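PDB 5Z6P: B-agarase from Agarivorans gilvus, which probably hydrolyses the beta-glycosidic linkages of agarose, as a glycoside hydrolase of family 50 that joins a carbohydrate-binding-like domain to a catalytic domain. Local coordinates for residues E50-N55 with S78-P83; N114-Q119 with K187-I192; A471-F476 with N508-G513; F594-F599 with V630-K635; C687-R692 with N731-F736. All coordinates share one frame; numbering follows the deposited sequence.

Contact 1 of 5, residues E50-N55 with S78-P83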
# COMPACT_ATOMS: atom_id res chain seq x y z
N GLU A 50 -26.97 -8.41 20.95
CA GLU A 50 -25.79 -7.64 20.58
C GLU A 50 -25.48 -7.69 19.09
O GLU A 50 -24.75 -6.84 18.59
CB GLU A 50 -24.56 -8.12 21.35
CG GLU A 50 -24.54 -7.78 22.83
CD GLU A 50 -25.09 -8.89 23.70
OE1 GLU A 50 -25.79 -9.78 23.16
OE2 GLU A 50 -24.84 -8.87 24.92
N PHE A 51 -26.04 -8.65 18.36
CA PHE A 51 -25.65 -8.86 16.97
C PHE A 51 -26.53 -8.17 15.92
O PHE A 51 -27.73 -8.33 15.93
CB PHE A 51 -25.63 -10.35 16.65
CG PHE A 51 -24.44 -11.07 17.20
CD1 PHE A 51 -24.43 -11.54 18.50
CD2 PHE A 51 -23.34 -11.31 16.40
CE1 PHE A 51 -23.34 -12.20 18.99
CE2 PHE A 51 -22.25 -11.97 16.90
CZ PHE A 51 -22.25 -12.42 18.19
N SER A 52 -25.90 -7.44 15.02
CA SER A 52 -26.58 -6.95 13.82
C SER A 52 -25.67 -7.10 12.61
O SER A 52 -24.48 -7.37 12.74
CB SER A 52 -27.02 -5.49 13.98
OG SER A 52 -25.98 -4.67 14.47
N PHE A 53 -26.24 -6.90 11.43
CA PHE A 53 -25.58 -7.24 10.18
C PHE A 53 -25.85 -6.22 9.10
O PHE A 53 -26.87 -5.54 9.12
CB PHE A 53 -26.03 -8.63 9.70
CG PHE A 53 -25.78 -9.72 10.72
CD1 PHE A 53 -26.70 -10.00 11.71
CD2 PHE A 53 -24.61 -10.45 10.69
CE1 PHE A 53 -26.46 -10.98 12.64
CE2 PHE A 53 -24.37 -11.45 11.61
CZ PHE A 53 -25.29 -11.71 12.59
N SER A 54 -24.91 -6.09 8.18
CA SER A 54 -25.08 -5.28 6.99
C SER A 54 -24.45 -5.98 5.78
O SER A 54 -23.23 -6.18 5.74
CB SER A 54 -24.46 -3.91 7.18
OG SER A 54 -24.28 -3.27 5.94
N ASN A 55 -25.29 -6.32 4.81
CA ASN A 55 -24.89 -7.06 3.61
C ASN A 55 -24.30 -8.41 3.99
O ASN A 55 -23.42 -8.95 3.33
CB ASN A 55 -23.92 -6.24 2.76
CG ASN A 55 -24.49 -4.90 2.34
OD1 ASN A 55 -25.70 -4.75 2.21
ND2 ASN A 55 -23.62 -3.92 2.16
N SER A 78 -20.45 -6.34 7.02
CA SER A 78 -20.11 -6.30 8.43
C SER A 78 -21.03 -7.14 9.30
O SER A 78 -22.24 -7.21 9.09
CB SER A 78 -20.14 -4.87 8.97
OG SER A 78 -19.47 -3.97 8.11
N VAL A 79 -20.42 -7.77 10.29
CA VAL A 79 -21.09 -8.24 11.48
C VAL A 79 -20.80 -7.22 12.59
O VAL A 79 -19.64 -6.89 12.81
CB VAL A 79 -20.58 -9.62 11.91
CG1 VAL A 79 -21.29 -10.05 13.18
CG2 VAL A 79 -20.72 -10.63 10.76
N PHE A 80 -21.85 -6.72 13.26
CA PHE A 80 -21.72 -5.76 14.35
C PHE A 80 -22.13 -6.41 15.67
O PHE A 80 -23.18 -7.05 15.76
CB PHE A 80 -22.59 -4.52 14.13
CG PHE A 80 -22.17 -3.67 12.97
CD1 PHE A 80 -21.00 -2.94 13.01
CD2 PHE A 80 -22.97 -3.55 11.85
CE1 PHE A 80 -20.62 -2.16 11.95
CE2 PHE A 80 -22.60 -2.76 10.79
CZ PHE A 80 -21.42 -2.07 10.83
N ILE A 81 -21.30 -6.21 16.68
CA ILE A 81 -21.53 -6.74 18.01
C ILE A 81 -21.50 -5.59 18.99
O ILE A 81 -20.44 -5.06 19.27
CB ILE A 81 -20.47 -7.79 18.39
CG1 ILE A 81 -20.29 -8.81 17.26
CG2 ILE A 81 -20.80 -8.47 19.72
CD1 ILE A 81 -19.22 -9.85 17.52
N GLU A 82 -22.66 -5.19 19.49
CA GLU A 82 -22.76 -4.02 20.37
C GLU A 82 -23.48 -4.36 21.65
O GLU A 82 -24.65 -4.69 21.61
CB GLU A 82 -23.50 -2.88 19.69
CG GLU A 82 -22.80 -2.26 18.51
CD GLU A 82 -23.54 -1.05 17.97
OE1 GLU A 82 -23.64 -0.04 18.70
OE2 GLU A 82 -24.03 -1.12 16.82
N PRO A 83 -22.79 -4.25 22.79
CA PRO A 83 -23.49 -4.41 24.06
C PRO A 83 -24.40 -3.21 24.31
O PRO A 83 -24.14 -2.13 23.79
CB PRO A 83 -22.35 -4.46 25.08
CG PRO A 83 -21.28 -3.66 24.47
CD PRO A 83 -21.38 -3.88 22.98
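Phe51 and Ile81 lie side by side, pointing the same way, as a non-hydrogen-bonded pair of antiparallel strands 51-54 and 76-81 in the agarase CBM-like domain. With its CG set beside the backbone N (chi1 -76°), Phe51 takes CG2 of Ile81 over one face of its ring, while its CE2 meets Ile81 CG1 at 3.7 Å. CG1 of Val79 sits at the edge of the same ring and touches CE2 of Phe53 at 3.7 Å, so one methyl serves two phenylalanines. The opposite face is more polar: Ser52 OG, between backbone N and carbonyl carbon (chi1 49°), rests 3.4 Å from Phe80 CB. Ser52 and Phe80 exchange 2.8 Å backbone bonds, N of each to O of the other. Just before strand 51-54 begins, the bent chain of Glu50 lays CG 3.7 Å from Pro83 CA. Phe51 and Phe53 pack onto Leu65 of strand 64-69, Phe40 meets the Phe51 ring edge-to-face, and strand 185-193 pairs with the far side of strand 76-81.

Contact 2 of 5, residues N114-Q119 with K187-I192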
# COMPACT_ATOMS: atom_id res chain seq x y z
N ASN A 114 -12.55 -4.81 13.97
CA ASN A 114 -12.39 -3.44 14.41
C ASN A 114 -13.10 -3.29 15.74
O ASN A 114 -14.30 -3.51 15.85
CB ASN A 114 -12.95 -2.47 13.37
CG ASN A 114 -12.34 -2.69 12.00
OD1 ASN A 114 -11.16 -3.00 11.88
ND2 ASN A 114 -13.14 -2.53 10.97
N ILE A 115 -12.34 -2.91 16.76
CA ILE A 115 -12.89 -2.75 18.09
C ILE A 115 -12.86 -1.27 18.50
O ILE A 115 -11.81 -0.63 18.47
CB ILE A 115 -12.11 -3.61 19.08
CG1 ILE A 115 -12.05 -5.04 18.53
CG2 ILE A 115 -12.73 -3.54 20.44
CD1 ILE A 115 -11.20 -5.97 19.31
N PHE A 116 -14.03 -0.74 18.84
CA PHE A 116 -14.21 0.68 19.10
C PHE A 116 -14.46 0.95 20.58
O PHE A 116 -15.19 0.21 21.22
CB PHE A 116 -15.39 1.24 18.29
CG PHE A 116 -15.25 1.07 16.80
CD1 PHE A 116 -15.59 -0.12 16.19
CD2 PHE A 116 -14.79 2.11 16.02
CE1 PHE A 116 -15.47 -0.28 14.83
CE2 PHE A 116 -14.66 1.96 14.65
CZ PHE A 116 -15.01 0.76 14.05
N ASP A 117 -13.86 2.01 21.13
CA ASP A 117 -14.20 2.37 22.50
C ASP A 117 -15.16 3.56 22.52
O ASP A 117 -15.45 4.14 21.48
CB ASP A 117 -12.93 2.66 23.33
CG ASP A 117 -12.21 3.95 22.95
OD1 ASP A 117 -12.71 4.76 22.15
OD2 ASP A 117 -11.10 4.15 23.49
N HIS A 118 -15.66 3.90 23.70
CA HIS A 118 -16.61 4.99 23.87
C HIS A 118 -16.09 6.33 23.35
O HIS A 118 -16.87 7.18 22.94
CB HIS A 118 -16.99 5.14 25.34
CG HIS A 118 -18.09 6.14 25.58
ND1 HIS A 118 -17.86 7.50 25.63
CD2 HIS A 118 -19.42 5.97 25.77
CE1 HIS A 118 -19.01 8.12 25.84
NE2 HIS A 118 -19.97 7.22 25.93
N GLN A 119 -14.78 6.52 23.38
CA GLN A 119 -14.20 7.78 22.92
C GLN A 119 -14.31 7.88 21.40
O GLN A 119 -14.43 8.97 20.85
CB GLN A 119 -12.74 7.90 23.36
CG GLN A 119 -12.54 7.88 24.87
CD GLN A 119 -13.14 9.09 25.56
OE1 GLN A 119 -13.06 10.22 25.06
NE2 GLN A 119 -13.75 8.86 26.72
N LYS A 187 -18.31 -1.26 20.75
CA LYS A 187 -18.67 -1.98 19.54
C LYS A 187 -17.52 -2.82 18.99
O LYS A 187 -16.37 -2.40 19.04
CB LYS A 187 -19.14 -1.00 18.46
CG LYS A 187 -19.52 -1.66 17.15
CD LYS A 187 -19.49 -0.68 15.98
CE LYS A 187 -20.70 0.23 15.97
NZ LYS A 187 -20.69 1.11 14.76
N ILE A 188 -17.84 -3.99 18.46
CA ILE A 188 -16.90 -4.75 17.67
C ILE A 188 -17.46 -4.96 16.27
O ILE A 188 -18.63 -5.31 16.12
CB ILE A 188 -16.57 -6.09 18.32
CG1 ILE A 188 -15.85 -5.85 19.65
CG2 ILE A 188 -15.71 -6.93 17.40
CD1 ILE A 188 -15.69 -7.08 20.51
N GLU A 189 -16.65 -4.72 15.25
CA GLU A 189 -17.08 -4.95 13.88
C GLU A 189 -16.23 -5.99 13.17
O GLU A 189 -15.00 -5.86 13.06
CB GLU A 189 -17.05 -3.66 13.07
CG GLU A 189 -17.35 -3.87 11.59
CD GLU A 189 -17.03 -2.66 10.75
OE1 GLU A 189 -16.27 -1.80 11.24
OE2 GLU A 189 -17.53 -2.57 9.62
N LEU A 190 -16.89 -7.04 12.70
CA LEU A 190 -16.29 -8.05 11.83
C LEU A 190 -16.55 -7.67 10.37
O LEU A 190 -17.67 -7.79 9.90
CB LEU A 190 -16.84 -9.44 12.13
CG LEU A 190 -17.09 -9.86 13.59
CD1 LEU A 190 -17.52 -11.31 13.68
CD2 LEU A 190 -15.89 -9.63 14.51
N SER A 191 -15.52 -7.21 9.68
CA SER A 191 -15.67 -6.60 8.37
C SER A 191 -15.02 -7.45 7.29
O SER A 191 -13.88 -7.92 7.43
CB SER A 191 -15.06 -5.18 8.36
OG SER A 191 -14.79 -4.71 7.05
N ILE A 192 -15.77 -7.67 6.22
CA ILE A 192 -15.26 -8.30 5.03
C ILE A 192 -15.52 -7.32 3.90
O ILE A 192 -16.69 -7.01 3.60
CB ILE A 192 -15.93 -9.67 4.78
CG1 ILE A 192 -15.53 -10.65 5.88
CG2 ILE A 192 -15.54 -10.23 3.43
CD1 ILE A 192 -16.40 -11.89 5.91
O HOH W 1 -12.57 -2.54 8.08
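Asn114 and Glu189 face each other as a hydrogen-bonded pair of two antiparallel strands in the agarase CBM-like domain. Backbone bonds come first: Asn114 N gives to Glu189 O at 2.8 Å, Glu189 N returns to Asn114 O, and Phe116 N reaches Lys187 O at 2.9 Å. The reverse bond from Lys187 N to Phe116 O is weak, the ladder slackening there. Apolar packing occupies the opposite face, where Ile115 CG2 lies 4.0 Å from Ile188 CG1. On the Asn114 face the Phe116 ring runs alongside the lysine chain, its CD1 3.9 Å from Lys187 CD, and presents its edge to the carboxylate oxygen Glu189 OE1. Polar side-chain bonds fix the remaining groups. Glu189 OE2 is held by Ser78 OG of the next strand and Asn114 OD1 by Ser124 OG, while a water accepts from Asn114 ND2. Amide and carboxylate planes stand 76° apart. Asn114 ND2 meets Glu189 OE1 at 3.2 Å from above the carboxylate plane, with an almost straight N-H...O angle of 175°.

Contact 3 of 5, residues A471-F476 with N508-G513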
# COMPACT_ATOMS: atom_id res chain seq x y z
N ALA A 471 2.13 17.51 5.13
CA ALA A 471 1.76 18.72 4.43
C ALA A 471 1.98 18.59 2.93
O ALA A 471 2.80 17.80 2.47
CB ALA A 471 2.53 19.88 4.98
N LEU A 472 1.22 19.36 2.16
CA LEU A 472 1.31 19.35 0.71
C LEU A 472 1.93 20.66 0.24
O LEU A 472 1.91 21.65 0.96
CB LEU A 472 -0.08 19.17 0.07
CG LEU A 472 -0.80 17.83 0.24
CD1 LEU A 472 -1.52 17.74 1.55
CD2 LEU A 472 -1.77 17.61 -0.89
N PRO A 473 2.49 20.68 -0.96
CA PRO A 473 3.08 21.96 -1.36
C PRO A 473 2.01 23.02 -1.66
O PRO A 473 0.89 22.67 -1.99
CB PRO A 473 3.87 21.60 -2.62
CG PRO A 473 3.25 20.35 -3.12
CD PRO A 473 2.80 19.59 -1.91
N ASP A 474 2.37 24.29 -1.48
CA ASP A 474 1.53 25.41 -1.94
C ASP A 474 1.98 25.74 -3.35
O ASP A 474 3.01 26.36 -3.52
CB ASP A 474 1.69 26.62 -1.00
CG ASP A 474 0.67 27.72 -1.28
OD1 ASP A 474 0.26 27.88 -2.44
OD2 ASP A 474 0.30 28.43 -0.33
N PRO A 475 1.21 25.32 -4.37
CA PRO A 475 1.61 25.51 -5.76
C PRO A 475 1.55 26.96 -6.22
O PRO A 475 1.95 27.21 -7.33
CB PRO A 475 0.59 24.66 -6.54
CG PRO A 475 -0.60 24.65 -5.72
CD PRO A 475 -0.13 24.73 -4.27
N PHE A 476 1.07 27.88 -5.39
CA PHE A 476 1.08 29.29 -5.76
C PHE A 476 2.32 30.00 -5.22
O PHE A 476 2.51 31.19 -5.43
CB PHE A 476 -0.19 29.98 -5.28
CG PHE A 476 -1.44 29.47 -5.96
CD1 PHE A 476 -1.78 29.92 -7.23
CD2 PHE A 476 -2.25 28.53 -5.34
CE1 PHE A 476 -2.93 29.45 -7.86
CE2 PHE A 476 -3.40 28.06 -5.96
CZ PHE A 476 -3.74 28.51 -7.23
N ASN A 508 3.76 10.90 -4.76
CA ASN A 508 3.14 9.64 -4.38
C ASN A 508 2.31 9.79 -3.11
O ASN A 508 2.79 10.32 -2.12
CB ASN A 508 4.22 8.56 -4.19
CG ASN A 508 3.65 7.20 -3.80
OD1 ASN A 508 3.03 6.51 -4.60
ND2 ASN A 508 3.91 6.79 -2.57
N GLU A 509 1.06 9.32 -3.19
CA GLU A 509 0.13 9.24 -2.07
C GLU A 509 0.12 10.46 -1.14
O GLU A 509 0.39 10.35 0.06
CB GLU A 509 0.43 7.96 -1.26
CG GLU A 509 0.19 6.64 -2.03
CD GLU A 509 0.22 5.38 -1.14
OE1 GLU A 509 0.68 5.47 0.01
OE2 GLU A 509 -0.24 4.32 -1.60
N LYS A 510 -0.17 11.64 -1.69
CA LYS A 510 -0.33 12.82 -0.83
C LYS A 510 -1.65 12.74 -0.05
O LYS A 510 -2.59 12.06 -0.47
CB LYS A 510 -0.25 14.11 -1.66
CG LYS A 510 1.10 14.35 -2.30
CD LYS A 510 1.18 15.74 -2.95
CE LYS A 510 2.54 15.96 -3.63
NZ LYS A 510 3.70 15.82 -2.69
N SER A 511 -1.72 13.44 1.08
CA SER A 511 -2.95 13.48 1.88
C SER A 511 -3.97 14.50 1.36
O SER A 511 -4.20 15.53 1.99
CB SER A 511 -2.60 13.78 3.35
OG SER A 511 -1.84 12.73 3.92
N TRP A 512 -4.60 14.21 0.23
CA TRP A 512 -5.46 15.20 -0.45
C TRP A 512 -6.78 15.42 0.27
O TRP A 512 -7.51 16.38 -0.01
CB TRP A 512 -5.77 14.78 -1.89
CG TRP A 512 -4.62 14.76 -2.83
CD1 TRP A 512 -3.94 13.66 -3.30
CD2 TRP A 512 -4.01 15.90 -3.44
NE1 TRP A 512 -2.96 14.05 -4.18
CE2 TRP A 512 -2.97 15.41 -4.28
CE3 TRP A 512 -4.22 17.28 -3.36
CZ2 TRP A 512 -2.17 16.27 -5.03
CZ3 TRP A 512 -3.43 18.13 -4.11
CH2 TRP A 512 -2.42 17.62 -4.94
N GLY A 513 -7.10 14.51 1.19
CA GLY A 513 -8.37 14.53 1.88
C GLY A 513 -9.03 13.15 1.85
O GLY A 513 -9.21 12.55 0.80
O HOH W 2 3.18 16.36 0.02
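Leu472 drives one methyl into the face of Trp512: CD2 stands 3.7 Å from the centroid of the six-membered ring, a CH-pi contact, and 3.5 Å from CE3. This joins strand 472-473, paired with 461-462, to the loop after strand 501-506, in the part of the chain related to beta-galactosidases. With chi2 at 82°, the leucine's branches part, CD2 going to the indole and CD1 to Ser511 O at 3.5 Å. Lys510 CB also lies over the indole, 3.9 Å from Leu472 CD2, closing this compact cluster. Tyr598 and Phe599 of helix 581-609 add their rings. The other end is looser. There the lysine chain, bent at its last torsion, meets Pro473 tip to tip. A water bridges the two segments at this end, accepting from Lys510 NZ at 2.8 Å and donating to Ala471 O at 2.9 Å. Asp507 OD2 forms a long, weak ion pair with NZ. No direct hydrogen bond crosses, so apolar packing, chiefly at the indole face, and one bridging water hold the segments together.

Contact 4 of 5, residues F594-F599 with V630-K635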
# COMPACT_ATOMS: atom_id res chain seq x y z
N PHE A 594 -7.17 24.46 -5.55
CA PHE A 594 -5.85 24.17 -5.01
C PHE A 594 -5.15 23.05 -5.79
O PHE A 594 -4.06 23.25 -6.31
CB PHE A 594 -5.94 23.81 -3.52
CG PHE A 594 -4.71 23.12 -2.98
CD1 PHE A 594 -3.52 23.80 -2.82
CD2 PHE A 594 -4.77 21.79 -2.59
CE1 PHE A 594 -2.40 23.17 -2.30
CE2 PHE A 594 -3.66 21.15 -2.09
CZ PHE A 594 -2.46 21.83 -1.96
N ALA A 595 -5.79 21.89 -5.86
CA ALA A 595 -5.22 20.75 -6.54
C ALA A 595 -4.98 21.04 -8.02
O ALA A 595 -3.96 20.63 -8.56
CB ALA A 595 -6.11 19.53 -6.37
N SER A 596 -5.90 21.75 -8.67
CA SER A 596 -5.73 22.01 -10.11
C SER A 596 -4.42 22.74 -10.41
O SER A 596 -3.76 22.45 -11.40
CB SER A 596 -6.91 22.82 -10.66
OG SER A 596 -8.12 22.09 -10.58
N GLU A 597 -4.04 23.67 -9.54
CA GLU A 597 -2.78 24.38 -9.72
C GLU A 597 -1.56 23.50 -9.46
O GLU A 597 -0.57 23.65 -10.12
CB GLU A 597 -2.71 25.62 -8.81
CG GLU A 597 -1.51 26.53 -9.08
CD GLU A 597 -1.60 27.31 -10.41
OE1 GLU A 597 -2.59 27.17 -11.16
OE2 GLU A 597 -0.67 28.08 -10.71
N TYR A 598 -1.63 22.59 -8.49
CA TYR A 598 -0.53 21.63 -8.33
C TYR A 598 -0.33 20.87 -9.66
O TYR A 598 0.76 20.80 -10.20
CB TYR A 598 -0.80 20.64 -7.18
CG TYR A 598 0.13 19.42 -7.19
CD1 TYR A 598 1.37 19.44 -6.56
CD2 TYR A 598 -0.25 18.24 -7.83
CE1 TYR A 598 2.22 18.31 -6.58
CE2 TYR A 598 0.56 17.13 -7.86
CZ TYR A 598 1.80 17.15 -7.23
OH TYR A 598 2.59 16.03 -7.29
N PHE A 599 -1.41 20.31 -10.20
CA PHE A 599 -1.29 19.49 -11.39
C PHE A 599 -0.89 20.33 -12.60
O PHE A 599 -0.16 19.84 -13.46
CB PHE A 599 -2.58 18.71 -11.64
CG PHE A 599 -2.82 17.61 -10.62
CD1 PHE A 599 -1.99 16.50 -10.56
CD2 PHE A 599 -3.88 17.69 -9.74
CE1 PHE A 599 -2.21 15.48 -9.63
CE2 PHE A 599 -4.10 16.69 -8.79
CZ PHE A 599 -3.25 15.58 -8.75
N VAL A 630 -9.50 14.37 -8.01
CA VAL A 630 -9.52 13.57 -9.23
C VAL A 630 -9.89 14.45 -10.44
O VAL A 630 -9.23 14.41 -11.46
CB VAL A 630 -10.50 12.36 -9.14
CG1 VAL A 630 -10.69 11.72 -10.52
CG2 VAL A 630 -9.98 11.31 -8.13
N ARG A 631 -10.93 15.26 -10.31
CA ARG A 631 -11.26 16.20 -11.39
C ARG A 631 -10.08 17.15 -11.66
O ARG A 631 -9.79 17.45 -12.80
CB ARG A 631 -12.54 16.98 -11.07
CG ARG A 631 -13.81 16.15 -11.21
CD ARG A 631 -15.10 16.98 -11.19
NE ARG A 631 -15.69 17.02 -9.85
CZ ARG A 631 -15.58 18.08 -9.08
NH1 ARG A 631 -14.93 19.11 -9.57
NH2 ARG A 631 -16.10 18.12 -7.86
N ALA A 632 -9.36 17.55 -10.63
CA ALA A 632 -8.22 18.43 -10.84
C ALA A 632 -7.13 17.71 -11.65
O ALA A 632 -6.50 18.29 -12.54
CB ALA A 632 -7.66 18.92 -9.53
N ALA A 633 -6.92 16.44 -11.33
CA ALA A 633 -5.88 15.69 -12.00
C ALA A 633 -6.26 15.52 -13.46
O ALA A 633 -5.46 15.73 -14.35
CB ALA A 633 -5.65 14.34 -11.35
N ALA A 634 -7.52 15.16 -13.67
CA ALA A 634 -8.04 14.92 -15.00
C ALA A 634 -7.81 16.11 -15.97
O ALA A 634 -7.73 15.91 -17.17
CB ALA A 634 -9.53 14.55 -14.92
N LYS A 635 -7.66 17.33 -15.44
CA LYS A 635 -7.46 18.53 -16.28
C LYS A 635 -6.09 18.56 -16.91
O LYS A 635 -5.89 19.22 -17.92
CB LYS A 635 -7.64 19.83 -15.46
CG LYS A 635 -8.96 19.97 -14.75
CD LYS A 635 -9.06 21.29 -13.99
CE LYS A 635 -10.37 21.35 -13.22
NZ LYS A 635 -10.40 22.51 -12.31
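Phe599 lies against Ala633, its ring face pressed to the backbone of the neighbouring helix. Starting at the ring's root, Phe599 CB is 4.0 Å from Ala632 O. With CG anti to the carbonyl carbon (chi1 -70°), the ring runs along the second helix: CD2 meets Ala633 CA at 3.6 Å, CE2 lies near Ala633 N, and CZ at the tip touches Ala633 CB at 3.7 Å. Ala633 CA thus makes a CH-pi contact over one face, while Tyr598 CD2 covers the opposite face. The ring is therefore sandwiched. A turn earlier, the methyls of Ala595 and Ala632 meet at 3.6 Å, and the axes of the two short helical segments approach to 8.1 Å, 32° apart. At the more exposed end, the extended chain of Lys635 brings NZ to Ser596 OG, a 2.9 Å hydrogen bond. Glu592 adds to this: its carboxylate forms a salt bridge with Lys635 NZ, and its backbone O hydrogen-bonds Ser596 OG. Such close packing of helices 581-609 and 627-634 is consistent with the helical layer around a (beta/alpha)8 barrel, as in related glycoside hydrolases.

Contact 5 of 5, residues C687-R692 with N731-F736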
# COMPACT_ATOMS: atom_id res chain seq x y z
N CYS A 687 -4.21 -17.44 2.02
CA CYS A 687 -3.92 -18.47 3.02
C CYS A 687 -2.64 -19.22 2.70
O CYS A 687 -2.11 -19.94 3.54
CB CYS A 687 -5.09 -19.47 3.15
SG CYS A 687 -5.35 -20.47 1.70
N SER A 688 -2.12 -19.04 1.51
CA SER A 688 -0.99 -19.84 1.07
C SER A 688 -0.31 -19.16 -0.11
O SER A 688 -0.92 -18.30 -0.73
CB SER A 688 -1.46 -21.22 0.65
OG SER A 688 -2.11 -21.10 -0.60
N GLN A 689 0.90 -19.59 -0.44
CA GLN A 689 1.59 -19.11 -1.64
C GLN A 689 0.77 -19.38 -2.89
O GLN A 689 0.72 -18.57 -3.81
CB GLN A 689 2.97 -19.76 -1.78
CG GLN A 689 4.00 -19.32 -0.71
CD GLN A 689 4.03 -17.81 -0.56
OE1 GLN A 689 4.25 -17.07 -1.53
NE2 GLN A 689 3.78 -17.34 0.65
N GLN A 690 0.12 -20.53 -2.94
CA GLN A 690 -0.67 -20.87 -4.11
C GLN A 690 -1.81 -19.87 -4.28
O GLN A 690 -2.09 -19.44 -5.39
CB GLN A 690 -1.22 -22.30 -4.01
CG GLN A 690 -1.95 -22.76 -5.25
CD GLN A 690 -2.66 -24.09 -5.05
OE1 GLN A 690 -2.75 -24.60 -3.95
NE2 GLN A 690 -3.17 -24.66 -6.14
N GLU A 691 -2.46 -19.50 -3.18
CA GLU A 691 -3.57 -18.58 -3.26
C GLU A 691 -3.13 -17.15 -3.60
O GLU A 691 -3.91 -16.37 -4.15
CB GLU A 691 -4.38 -18.59 -1.98
CG GLU A 691 -5.69 -17.81 -2.14
CD GLU A 691 -6.68 -18.01 -1.01
OE1 GLU A 691 -6.38 -17.64 0.15
OE2 GLU A 691 -7.77 -18.51 -1.31
N ARG A 692 -1.88 -16.81 -3.28
CA ARG A 692 -1.32 -15.51 -3.64
C ARG A 692 -1.39 -15.31 -5.15
O ARG A 692 -1.81 -14.26 -5.63
CB ARG A 692 0.12 -15.39 -3.17
CG ARG A 692 0.31 -15.15 -1.68
CD ARG A 692 1.80 -14.89 -1.37
NE ARG A 692 2.25 -13.63 -1.97
CZ ARG A 692 3.48 -13.39 -2.41
NH1 ARG A 692 4.43 -14.33 -2.34
NH2 ARG A 692 3.76 -12.20 -2.94
N ASN A 731 7.15 -5.21 6.64
CA ASN A 731 7.64 -6.58 6.86
C ASN A 731 6.73 -7.66 6.29
O ASN A 731 6.49 -8.68 6.94
CB ASN A 731 7.85 -6.81 8.37
CG ASN A 731 6.59 -6.60 9.18
OD1 ASN A 731 5.63 -6.01 8.69
ND2 ASN A 731 6.58 -7.09 10.40
N TYR A 732 6.25 -7.42 5.08
CA TYR A 732 5.20 -8.23 4.48
C TYR A 732 5.74 -9.26 3.52
O TYR A 732 6.68 -8.99 2.78
CB TYR A 732 4.20 -7.35 3.70
CG TYR A 732 3.68 -6.12 4.39
CD1 TYR A 732 3.60 -6.05 5.78
CD2 TYR A 732 3.25 -5.02 3.66
CE1 TYR A 732 3.12 -4.93 6.40
CE2 TYR A 732 2.75 -3.89 4.28
CZ TYR A 732 2.69 -3.86 5.66
OH TYR A 732 2.21 -2.76 6.31
N ASN A 733 5.10 -10.42 3.49
CA ASN A 733 5.36 -11.38 2.43
C ASN A 733 4.68 -10.95 1.13
O ASN A 733 3.66 -11.49 0.78
CB ASN A 733 4.88 -12.79 2.85
CG ASN A 733 4.87 -13.79 1.70
OD1 ASN A 733 3.92 -14.55 1.55
ND2 ASN A 733 5.90 -13.75 0.87
N ILE A 734 5.25 -9.98 0.42
CA ILE A 734 4.61 -9.46 -0.79
C ILE A 734 5.44 -9.56 -2.06
O ILE A 734 5.01 -9.12 -3.12
CB ILE A 734 4.20 -7.98 -0.61
CG1 ILE A 734 5.43 -7.13 -0.20
CG2 ILE A 734 3.08 -7.89 0.39
CD1 ILE A 734 5.23 -5.65 -0.39
N GLY A 735 6.62 -10.14 -1.98
CA GLY A 735 7.47 -10.19 -3.13
C GLY A 735 7.09 -11.20 -4.20
O GLY A 735 6.41 -12.20 -3.93
N PHE A 736 7.53 -10.93 -5.41
CA PHE A 736 7.61 -11.95 -6.44
C PHE A 736 8.79 -12.89 -6.20
O PHE A 736 8.73 -14.06 -6.56
CB PHE A 736 7.71 -11.33 -7.83
CG PHE A 736 6.42 -11.36 -8.58
CD1 PHE A 736 5.34 -10.63 -8.14
CD2 PHE A 736 6.28 -12.17 -9.70
CE1 PHE A 736 4.13 -10.68 -8.81
CE2 PHE A 736 5.08 -12.23 -10.38
CZ PHE A 736 4.01 -11.48 -9.94
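The first turn of helix 689-704 meets the loop 731-736 through the side chains of Gln689 and Arg692, and Ser688 caps that helix: its OG, at the N-cap position, accepts from Glu691 N. Gln689, bent at chi2, points NE2 at Asn733 OD1, a 2.9 Å bond with an N-H...O angle of 165°; the acceptor lies in the glutamine amide plane, yet the two amides are turned 53° apart. Its other end, OE1, takes Arg692 NH1 at 2.9 Å on a lone pair, so one amide links the loop and the arginine. The guanidinium, brought round by a bend at chi3 (67°), gives NH2 to Gly735 O at 2.8 Å; the acceptor lies in the guanidinium plane, but the donor stands above the carbonyl plane. NH1 reaches the same oxygen weakly. Over one guanidinium face lies Asn733 ND2, 3.6 Å from NH1. Further partners complete this buried network: Tyr744 offers Arg692 a cation-pi contact, and Asp675 OD1 accepts from Gln689 NE2. Arg692 bonds the carbonyls of Gly735 and Phe671, and Gln689 the side chain of Asn733, all from the N-terminal turn of a helix with a serine N-cap.

All five contacts follow one another along the chain, each closing before the next opens, so none nest or cross. Contact 1 closes a short span made mostly of strands, and contact 2 a longer one; strands 76-81 and 185-193 are neighbours, so together they join strands 51-54 and 109-117 across the carbohydrate-binding-like domain. Contact 3 joins strand 472-473 to the loop after strand 501-506, and contact 4 joins helix 581-609 to helix 627-634; their centres are 11 Å apart, and Pro475 packs on Phe594 where they touch. Contact 5 closes the last span, joining helix 689-704 to the loop before helix 745-762, on the opposite side of the chain's centre from contacts 3 and 4.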